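Local structure of carboxylase (Deinococcus radiodurans, 5H80) at residues 119-124 and 137-142; 439-444 and 462-467; 305-308 and 312-315. The protein probably catalyses, as the biotin carboxylase domain of a single-chain bacterial carboxylase, the ATP-dependent carboxylation of biotin. All blocks are in the same frame, centred on the assembly; numbering follows the deposited sequence.

In the fold
From the N terminus the chain first closes interaction 1, where residues 119-124 and 137-142 bring helices 118-126 and 136-142 together, with strand 130-131 between them in sequence. Interaction 3 follows: a short turn leads from strand 299-306 back along strand 312-318, so that 305-308 meets 312-315 at the end of a hairpin in the ATP-grasp part of the chain. Interaction 2 closes last, 439-444 and 462-467 joining two helices of the C-terminal biotin carboxylase region. The three loops lie in series, none nesting in or crossing another. Interactions 1 and 2, their centres about 41 Å apart, lie on opposite sides of the chain's centre; interactions 1 and 3 approach to about 6 Å between nearest atoms without touching.

Interaction 1 of 3, residues 119-124 and 137-142; sequences DFARAC and DTLDLF
A salt-bridge network joins two antiparallel helices of the biotin carboxylase N-terminal region through Arg122, Asp140 and Asp119. The short axes of 119-124 and 137-142 run 9.9 Å apart at 176°. Arg122 meets Asp140 end-on, with two nitrogens converging on one oxygen: NH1 lies 3.0 Å from Asp140 OD2 and NH2 lies 3.2 Å from the same Asp140 OD2. That oxygen sits in the guanidinium plane, and NH2 uses its syn lone pair, whereas NH1 arrives on the syn side but tilted out of the carboxylate plane; the two flat groups are turned 30° apart. The arginine chain bends at chi3 (-85°), which carries its end back along its own helix, where Arg122 NH2 also makes a weak, nearly straight bond to Asp119 OD1 at 3.3 Å. Asp137 OD1, 4.1 Å from Arg122 NH1, is too far for a salt bridge but probably adds to the negative field around the arginine. With an alanine at Arg122, Asp119 and Asp140 would probably lose the positive charge that links them across the helix pair. Beside the charges, Ala121 CB touches Leu139 CD1 at 3.7 Å, and both side chains also rest on Phe131 of strand 130-131. The arrangement is that of an antiparallel helix pair in the parallel alpha/beta N-terminal region, apolar where it meets Phe131 and bridged by charges further out.

Interaction 2 of 3, residues 439-444 and 462-467; sequences RQAATA and ALLHHP
Apolar contacts carry the meeting of 439-444 with 462-467, and one methyl of Leu464 makes most of them. Its CD1 reaches across to two successive alanines, lying 4.2 Å from Ala441 CB and 4.1 Å from Ala442 CB. The same CD1 comes closer to the backbone, 3.7 Å from Ala442 N, so the branch rests against the helix surface itself as well as on its methyls. The near-trans second torsion of Leu464 (chi2 157°) extends CD1 toward this surface, and Leu464 also packs on Leu267 of strand 264-270.

The two alanines allow a close approach, with the CA atoms of Ala442 and Leu464 6.3 Å apart. Here helix 457-465, near Leu464, is set against helix 434-446 within the biotin carboxylase C-terminal region, whose antiparallel sheet supplies strand 421-429 beneath Gln440 and Ala444.

One contact involves a ring: His465 CE1 lies 3.6 Å from Ala442 CB, the methyl approaching the imidazole obliquely. With CG beside the backbone N of His465 (chi1 -70°), the ring reaches Ala442 while its ND1 hydrogen-bonds to Gln461 O, which probably limits its rotation; the ring also stacks with Tyr493.

Interaction 3 of 3, residues 305-308 and 312-315; sequences LVTP and FYFI
The ring of Tyr313 takes the methyl of Thr307 at its edge, near the ring plane, with Thr307 CG2 4.1 Å from Tyr313 CE2. The carbonyl oxygen of Leu305 approaches the same ring obliquely, 3.8 Å from Tyr313 CD2. Beyond the two segments, Tyr313 packs on Ile160 and Ile232. Phe312 meets its neighbour strand through the base of its side chain: Phe312 CB lies 3.8 Å from Val306 CG2. With CG between the backbone N and the carbonyl carbon (chi1 61°), the ring is led away from Val306, and the side chain packs on Ala282 and Leu283 of helix 277-293. Val306 rests on that helix too, through Val279 and Leu283.

The backbone fixes which residues pair. Leu305 and Tyr313 form the hydrogen-bonded antiparallel pair: Leu305 N donates to Tyr313 O at 3.0 Å and Tyr313 N to Leu305 O at 2.9 Å. Leu305 O has a second neighbour in Phe312 CA, 3.1 Å away in a CA-H...O contact. Val306 and Phe312 follow as a non-hydrogen-bonded pair, their side chains on the helix-covered face, while those of Leu305 and Tyr313 share the other. Leu305 and Ile315 cross at about a right angle, Leu305 CG lying 3.9 Å from Ile315 CG2. Past the paired residues, Thr307 begins the turn, and its OG1 makes a weak hydrogen bond with Asp311 N. The alternating pairs and the short connection mark a beta hairpin, whose strand 312-318 is an outermost strand, within this chain, of the four-stranded antiparallel sheet in the ATP-grasp region.

Interaction 1 of 3, residues 119-124 and 137-142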
loop_
_atom_site.group_PDB
_atom_site.type_symbol
_atom_site.label_atom_id
_atom_site.label_comp_id
_atom_site.label_asym_id
_atom_site.label_seq_id
_atom_site.Cartn_x
_atom_site.Cartn_y
_atom_site.Cartn_z
ATOM N N ASP A 119 -24.380 -27.200 -2.161
ATOM C CA ASP A 119 -25.543 -27.417 -1.283
ATOM C C ASP A 119 -25.702 -26.273 -0.278
ATOM O O ASP A 119 -26.813 -25.824 0.020
ATOM C CB ASP A 119 -25.328 -28.662 -0.432
ATOM C CG ASP A 119 -25.738 -29.942 -1.120
ATOM O OD1 ASP A 119 -26.378 -29.887 -2.171
ATOM O OD2 ASP A 119 -25.410 -30.997 -0.535
ATOM N N PHE A 120 -24.540 -25.810 0.203
ATOM C CA PHE A 120 -24.521 -24.770 1.199
ATOM C C PHE A 120 -25.039 -23.498 0.530
ATOM O O PHE A 120 -25.958 -22.881 1.080
ATOM C CB PHE A 120 -23.178 -24.638 1.909
ATOM C CG PHE A 120 -23.115 -23.451 2.846
ATOM C CD1 PHE A 120 -23.886 -23.400 4.011
ATOM C CD2 PHE A 120 -22.345 -22.332 2.501
ATOM C CE1 PHE A 120 -23.851 -22.297 4.833
ATOM C CE2 PHE A 120 -22.313 -21.210 3.330
ATOM C CZ PHE A 120 -23.057 -21.189 4.485
ATOM N N ALA A 121 -24.533 -23.166 -0.658
ATOM C CA ALA A 121 -25.046 -22.048 -1.429
ATOM C C ALA A 121 -26.578 -22.096 -1.633
ATOM O O ALA A 121 -27.238 -21.150 -1.415
ATOM C CB ALA A 121 -24.323 -21.893 -2.748
ATOM N N ARG A 122 -27.089 -23.254 -2.032
ATOM C CA ARG A 122 -28.517 -23.543 -2.172
ATOM C C ARG A 122 -29.258 -23.271 -0.909
ATOM O O ARG A 122 -30.276 -22.570 -0.966
ATOM C CB ARG A 122 -28.711 -24.946 -2.735
ATOM C CG ARG A 122 -28.467 -25.063 -4.235
ATOM C CD ARG A 122 -28.991 -26.412 -4.793
ATOM N NE ARG A 122 -27.955 -27.424 -4.592
ATOM C CZ ARG A 122 -27.044 -27.755 -5.516
ATOM N NH1 ARG A 122 -27.096 -27.266 -6.760
ATOM N NH2 ARG A 122 -26.122 -28.627 -5.214
ATOM N N ALA A 123 -28.727 -23.719 0.214
ATOM C CA ALA A 123 -29.366 -23.552 1.484
ATOM C C ALA A 123 -29.390 -22.082 1.919
ATOM O O ALA A 123 -30.408 -21.572 2.375
ATOM C CB ALA A 123 -28.741 -24.397 2.518
ATOM N N CYS A 124 -28.286 -21.354 1.651
ATOM C CA CYS A 124 -28.340 -19.896 1.798
ATOM C C CYS A 124 -29.528 -19.253 1.050
ATOM O O CYS A 124 -30.391 -18.541 1.741
ATOM C CB CYS A 124 -26.948 -19.301 1.397
ATOM S SG CYS A 124 -25.553 -19.649 2.480
ATOM N N ASP A 137 -25.275 -24.219 -9.511
ATOM C CA ASP A 137 -25.075 -25.071 -10.706
ATOM C C ASP A 137 -23.649 -24.899 -11.271
ATOM O O ASP A 137 -23.018 -25.824 -11.735
ATOM C CB ASP A 137 -26.069 -24.709 -11.785
ATOM C CG ASP A 137 -27.443 -25.223 -11.512
ATOM O OD1 ASP A 137 -27.634 -26.144 -10.693
ATOM O OD2 ASP A 137 -28.353 -24.674 -12.117
ATOM N N THR A 138 -23.154 -23.670 -11.194
ATOM C CA THR A 138 -21.756 -23.376 -11.597
ATOM C C THR A 138 -20.786 -23.942 -10.589
ATOM O O THR A 138 -19.723 -24.397 -10.977
ATOM C CB THR A 138 -21.583 -21.848 -11.728
ATOM O OG1 THR A 138 -22.388 -21.350 -12.766
ATOM C CG2 THR A 138 -20.059 -21.500 -12.084
ATOM N N LEU A 139 -21.082 -23.864 -9.255
ATOM C CA LEU A 139 -20.286 -24.486 -8.212
ATOM C C LEU A 139 -20.180 -26.035 -8.458
ATOM O O LEU A 139 -19.119 -26.705 -8.271
ATOM C CB LEU A 139 -20.852 -24.212 -6.789
ATOM C CG LEU A 139 -20.945 -22.728 -6.273
ATOM C CD1 LEU A 139 -21.386 -22.647 -4.832
ATOM C CD2 LEU A 139 -19.583 -22.058 -6.385
ATOM N N ASP A 140 -21.318 -26.582 -8.843
ATOM C CA ASP A 140 -21.379 -28.065 -9.077
ATOM C C ASP A 140 -20.520 -28.437 -10.246
ATOM O O ASP A 140 -19.746 -29.403 -10.201
ATOM C CB ASP A 140 -22.805 -28.564 -9.346
ATOM C CG ASP A 140 -23.576 -28.887 -8.060
ATOM O OD1 ASP A 140 -22.947 -29.290 -7.036
ATOM O OD2 ASP A 140 -24.810 -28.712 -8.105
ATOM N N LEU A 141 -20.652 -27.669 -11.300
ATOM C CA LEU A 141 -19.838 -27.841 -12.483
ATOM C C LEU A 141 -18.324 -27.685 -12.245
ATOM O O LEU A 141 -17.560 -28.602 -12.526
ATOM C CB LEU A 141 -20.329 -26.928 -13.552
ATOM C CG LEU A 141 -20.069 -27.363 -15.055
ATOM C CD1 LEU A 141 -20.801 -26.477 -16.061
ATOM C CD2 LEU A 141 -18.572 -27.433 -15.395
ATOM N N PHE A 142 -17.862 -26.543 -11.709
ATOM C CA PHE A 142 -16.450 -26.354 -11.569
ATOM C C PHE A 142 -15.851 -27.176 -10.486
ATOM O O PHE A 142 -14.662 -27.273 -10.425
ATOM C CB PHE A 142 -16.094 -24.832 -11.472
ATOM C CG PHE A 142 -16.404 -24.021 -12.729
ATOM C CD1 PHE A 142 -16.273 -24.541 -14.005
ATOM C CD2 PHE A 142 -16.626 -22.662 -12.634
ATOM C CE1 PHE A 142 -16.518 -23.761 -15.139
ATOM C CE2 PHE A 142 -16.870 -21.883 -13.765
ATOM C CZ PHE A 142 -16.809 -22.426 -15.008
#

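Interaction 2 of 3, residues 439-444 and 462-467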
loop_
_atom_site.group_PDB
_atom_site.type_symbol
_atom_site.label_atom_id
_atom_site.label_comp_id
_atom_site.label_asym_id
_atom_site.label_seq_id
_atom_site.Cartn_x
_atom_site.Cartn_y
_atom_site.Cartn_z
ATOM N N ARG A 439 14.528 -8.118 -4.554
ATOM C CA ARG A 439 15.427 -7.410 -3.622
ATOM C C ARG A 439 14.501 -6.660 -2.650
ATOM O O ARG A 439 14.658 -6.790 -1.423
ATOM C CB ARG A 439 16.401 -6.425 -4.361
ATOM C CG ARG A 439 17.566 -7.054 -5.098
ATOM C CD ARG A 439 18.175 -6.145 -6.204
ATOM N NE ARG A 439 19.116 -6.919 -7.048
ATOM C CZ ARG A 439 19.356 -6.670 -8.355
ATOM N NH1 ARG A 439 18.744 -5.663 -8.972
ATOM N NH2 ARG A 439 20.232 -7.440 -9.056
ATOM N N GLN A 440 13.511 -5.958 -3.147
ATOM C CA GLN A 440 12.532 -5.240 -2.314
ATOM C C GLN A 440 11.765 -6.150 -1.402
ATOM O O GLN A 440 11.552 -5.862 -0.235
ATOM C CB GLN A 440 11.610 -4.471 -3.204
ATOM C CG GLN A 440 10.689 -3.481 -2.516
ATOM C CD GLN A 440 9.767 -2.744 -3.529
ATOM O OE1 GLN A 440 10.190 -2.438 -4.660
ATOM N NE2 GLN A 440 8.517 -2.454 -3.128
ATOM N N ALA A 441 11.327 -7.289 -1.961
ATOM C CA ALA A 441 10.611 -8.259 -1.151
ATOM C C ALA A 441 11.460 -8.904 -0.043
ATOM O O ALA A 441 10.981 -8.978 1.115
ATOM C CB ALA A 441 10.029 -9.307 -2.002
ATOM N N ALA A 442 12.748 -9.227 -0.374
ATOM C CA ALA A 442 13.666 -9.745 0.629
ATOM C C ALA A 442 13.891 -8.735 1.752
ATOM O O ALA A 442 13.822 -9.057 2.943
ATOM C CB ALA A 442 14.962 -10.197 -0.007
ATOM N N THR A 443 14.072 -7.461 1.397
ATOM C CA THR A 443 14.177 -6.421 2.429
ATOM C C THR A 443 12.967 -6.321 3.364
ATOM O O THR A 443 13.092 -6.321 4.623
ATOM C CB THR A 443 14.579 -5.113 1.800
ATOM O OG1 THR A 443 15.809 -5.325 1.081
ATOM C CG2 THR A 443 14.657 -4.056 2.824
ATOM N N ALA A 444 11.769 -6.328 2.776
ATOM C CA ALA A 444 10.582 -6.282 3.552
ATOM C C ALA A 444 10.439 -7.488 4.473
ATOM O O ALA A 444 10.196 -7.328 5.674
ATOM C CB ALA A 444 9.371 -6.159 2.615
ATOM N N ALA A 462 15.727 -17.296 1.225
ATOM C CA ALA A 462 16.602 -18.071 0.350
ATOM C C ALA A 462 16.025 -18.168 -1.072
ATOM O O ALA A 462 16.740 -18.143 -2.123
ATOM C CB ALA A 462 16.873 -19.447 0.930
ATOM N N LEU A 463 14.684 -18.312 -1.141
ATOM C CA LEU A 463 13.925 -18.347 -2.399
ATOM C C LEU A 463 14.162 -17.091 -3.182
ATOM O O LEU A 463 14.540 -17.125 -4.351
ATOM C CB LEU A 463 12.391 -18.613 -2.212
ATOM C CG LEU A 463 11.937 -20.010 -1.760
ATOM C CD1 LEU A 463 10.454 -19.999 -1.520
ATOM C CD2 LEU A 463 12.331 -21.097 -2.764
ATOM N N LEU A 464 13.989 -15.968 -2.523
ATOM C CA LEU A 464 14.069 -14.708 -3.207
ATOM C C LEU A 464 15.460 -14.314 -3.746
ATOM O O LEU A 464 15.451 -13.559 -4.730
ATOM C CB LEU A 464 13.531 -13.577 -2.347
ATOM C CG LEU A 464 12.036 -13.650 -1.999
ATOM C CD1 LEU A 464 11.879 -12.839 -0.764
ATOM C CD2 LEU A 464 11.126 -13.223 -3.189
ATOM N N HIS A 465 16.506 -14.862 -3.163
ATOM C CA HIS A 465 17.925 -14.683 -3.618
ATOM C C HIS A 465 18.404 -15.729 -4.603
ATOM O O HIS A 465 19.513 -15.567 -5.158
ATOM C CB HIS A 465 18.838 -14.674 -2.390
ATOM C CG HIS A 465 18.694 -13.450 -1.552
ATOM N ND1 HIS A 465 17.847 -13.389 -0.490
ATOM C CD2 HIS A 465 19.347 -12.268 -1.581
ATOM C CE1 HIS A 465 17.965 -12.225 0.110
ATOM N NE2 HIS A 465 18.868 -11.521 -0.537
ATOM N N HIS A 466 17.636 -16.799 -4.838
ATOM C CA HIS A 466 18.089 -17.842 -5.701
ATOM C C HIS A 466 18.097 -17.365 -7.187
ATOM O O HIS A 466 17.154 -16.768 -7.673
ATOM C CB HIS A 466 17.270 -19.124 -5.471
ATOM C CG HIS A 466 17.897 -20.344 -6.087
ATOM N ND1 HIS A 466 17.897 -20.606 -7.436
ATOM C CD2 HIS A 466 18.541 -21.382 -5.513
ATOM C CE1 HIS A 466 18.535 -21.737 -7.670
ATOM N NE2 HIS A 466 18.935 -22.225 -6.505
ATOM N N PRO A 467 19.234 -17.523 -7.861
ATOM C CA PRO A 467 19.353 -17.199 -9.271
ATOM C C PRO A 467 18.257 -17.683 -10.168
ATOM O O PRO A 467 17.928 -17.090 -11.191
ATOM C CB PRO A 467 20.697 -17.886 -9.648
ATOM C CG PRO A 467 21.418 -18.091 -8.404
ATOM C CD PRO A 467 20.393 -18.215 -7.305
#

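Interaction 3 of 3, residues 305-308 and 312-315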
loop_
_atom_site.group_PDB
_atom_site.type_symbol
_atom_site.label_atom_id
_atom_site.label_comp_id
_atom_site.label_asym_id
_atom_site.label_seq_id
_atom_site.Cartn_x
_atom_site.Cartn_y
_atom_site.Cartn_z
ATOM N N LEU A 305 -1.356 -24.933 -16.516
ATOM C CA LEU A 305 0.050 -25.246 -16.646
ATOM C C LEU A 305 0.482 -24.853 -18.065
ATOM O O LEU A 305 -0.217 -25.116 -19.075
ATOM C CB LEU A 305 0.363 -26.742 -16.412
ATOM C CG LEU A 305 0.012 -27.281 -15.004
ATOM C CD1 LEU A 305 0.349 -28.767 -14.973
ATOM C CD2 LEU A 305 0.713 -26.448 -13.974
ATOM N N VAL A 306 1.630 -24.159 -18.130
ATOM C CA VAL A 306 2.123 -23.617 -19.325
ATOM C C VAL A 306 3.607 -24.019 -19.566
ATOM O O VAL A 306 4.482 -23.891 -18.665
ATOM C CB VAL A 306 1.997 -22.013 -19.261
ATOM C CG1 VAL A 306 2.499 -21.362 -20.559
ATOM C CG2 VAL A 306 0.582 -21.539 -18.938
ATOM N N THR A 307 3.885 -24.605 -20.773
ATOM C CA THR A 307 5.133 -25.212 -21.095
ATOM C C THR A 307 6.037 -23.983 -21.541
ATOM O O THR A 307 5.470 -22.953 -21.886
ATOM C CB THR A 307 5.055 -26.150 -22.323
ATOM O OG1 THR A 307 4.784 -25.454 -23.539
ATOM C CG2 THR A 307 4.052 -27.254 -22.028
ATOM N N PRO A 308 7.354 -24.225 -21.645
ATOM C CA PRO A 308 8.281 -23.124 -21.950
ATOM C C PRO A 308 7.977 -22.438 -23.245
ATOM O O PRO A 308 8.125 -21.219 -23.325
ATOM C CB PRO A 308 9.665 -23.844 -21.873
ATOM C CG PRO A 308 9.397 -24.880 -20.857
ATOM C CD PRO A 308 8.079 -25.403 -21.231
ATOM N N PHE A 312 -0.447 -24.564 -23.373
ATOM C CA PHE A 312 -1.143 -24.499 -22.008
ATOM C C PHE A 312 -2.206 -25.613 -21.838
ATOM O O PHE A 312 -2.770 -26.113 -22.867
ATOM C CB PHE A 312 -1.645 -23.065 -21.660
ATOM C CG PHE A 312 -2.627 -22.507 -22.592
ATOM C CD1 PHE A 312 -4.002 -22.779 -22.495
ATOM C CD2 PHE A 312 -2.229 -21.811 -23.752
ATOM C CE1 PHE A 312 -4.928 -22.259 -23.394
ATOM C CE2 PHE A 312 -3.146 -21.308 -24.640
ATOM C CZ PHE A 312 -4.530 -21.530 -24.490
ATOM N N TYR A 313 -2.485 -25.936 -20.594
ATOM C CA TYR A 313 -3.472 -26.993 -20.205
ATOM C C TYR A 313 -4.289 -26.399 -19.056
ATOM O O TYR A 313 -3.644 -26.025 -18.041
ATOM C CB TYR A 313 -2.749 -28.197 -19.721
ATOM C CG TYR A 313 -1.873 -28.773 -20.781
ATOM C CD1 TYR A 313 -2.422 -29.552 -21.758
ATOM C CD2 TYR A 313 -0.522 -28.473 -20.846
ATOM C CE1 TYR A 313 -1.633 -30.124 -22.776
ATOM C CE2 TYR A 313 0.282 -28.973 -21.904
ATOM C CZ TYR A 313 -0.317 -29.782 -22.866
ATOM O OH TYR A 313 0.370 -30.322 -23.923
ATOM N N PHE A 314 -5.593 -26.350 -19.261
ATOM C CA PHE A 314 -6.568 -26.032 -18.169
ATOM C C PHE A 314 -6.528 -27.098 -17.094
ATOM O O PHE A 314 -6.723 -28.301 -17.388
ATOM C CB PHE A 314 -7.941 -25.819 -18.784
ATOM C CG PHE A 314 -9.030 -25.704 -17.751
ATOM C CD1 PHE A 314 -9.036 -24.641 -16.877
ATOM C CD2 PHE A 314 -10.030 -26.665 -17.649
ATOM C CE1 PHE A 314 -10.009 -24.514 -15.898
ATOM C CE2 PHE A 314 -11.053 -26.495 -16.710
ATOM C CZ PHE A 314 -11.015 -25.440 -15.816
ATOM N N ILE A 315 -6.287 -26.731 -15.842
ATOM C CA ILE A 315 -6.195 -27.637 -14.714
ATOM C C ILE A 315 -7.292 -27.448 -13.695
ATOM O O ILE A 315 -7.610 -28.433 -13.076
ATOM C CB ILE A 315 -4.832 -27.756 -13.996
ATOM C CG1 ILE A 315 -4.310 -26.480 -13.296
ATOM C CG2 ILE A 315 -3.774 -28.299 -14.960
ATOM C CD1 ILE A 315 -3.120 -26.688 -12.330
#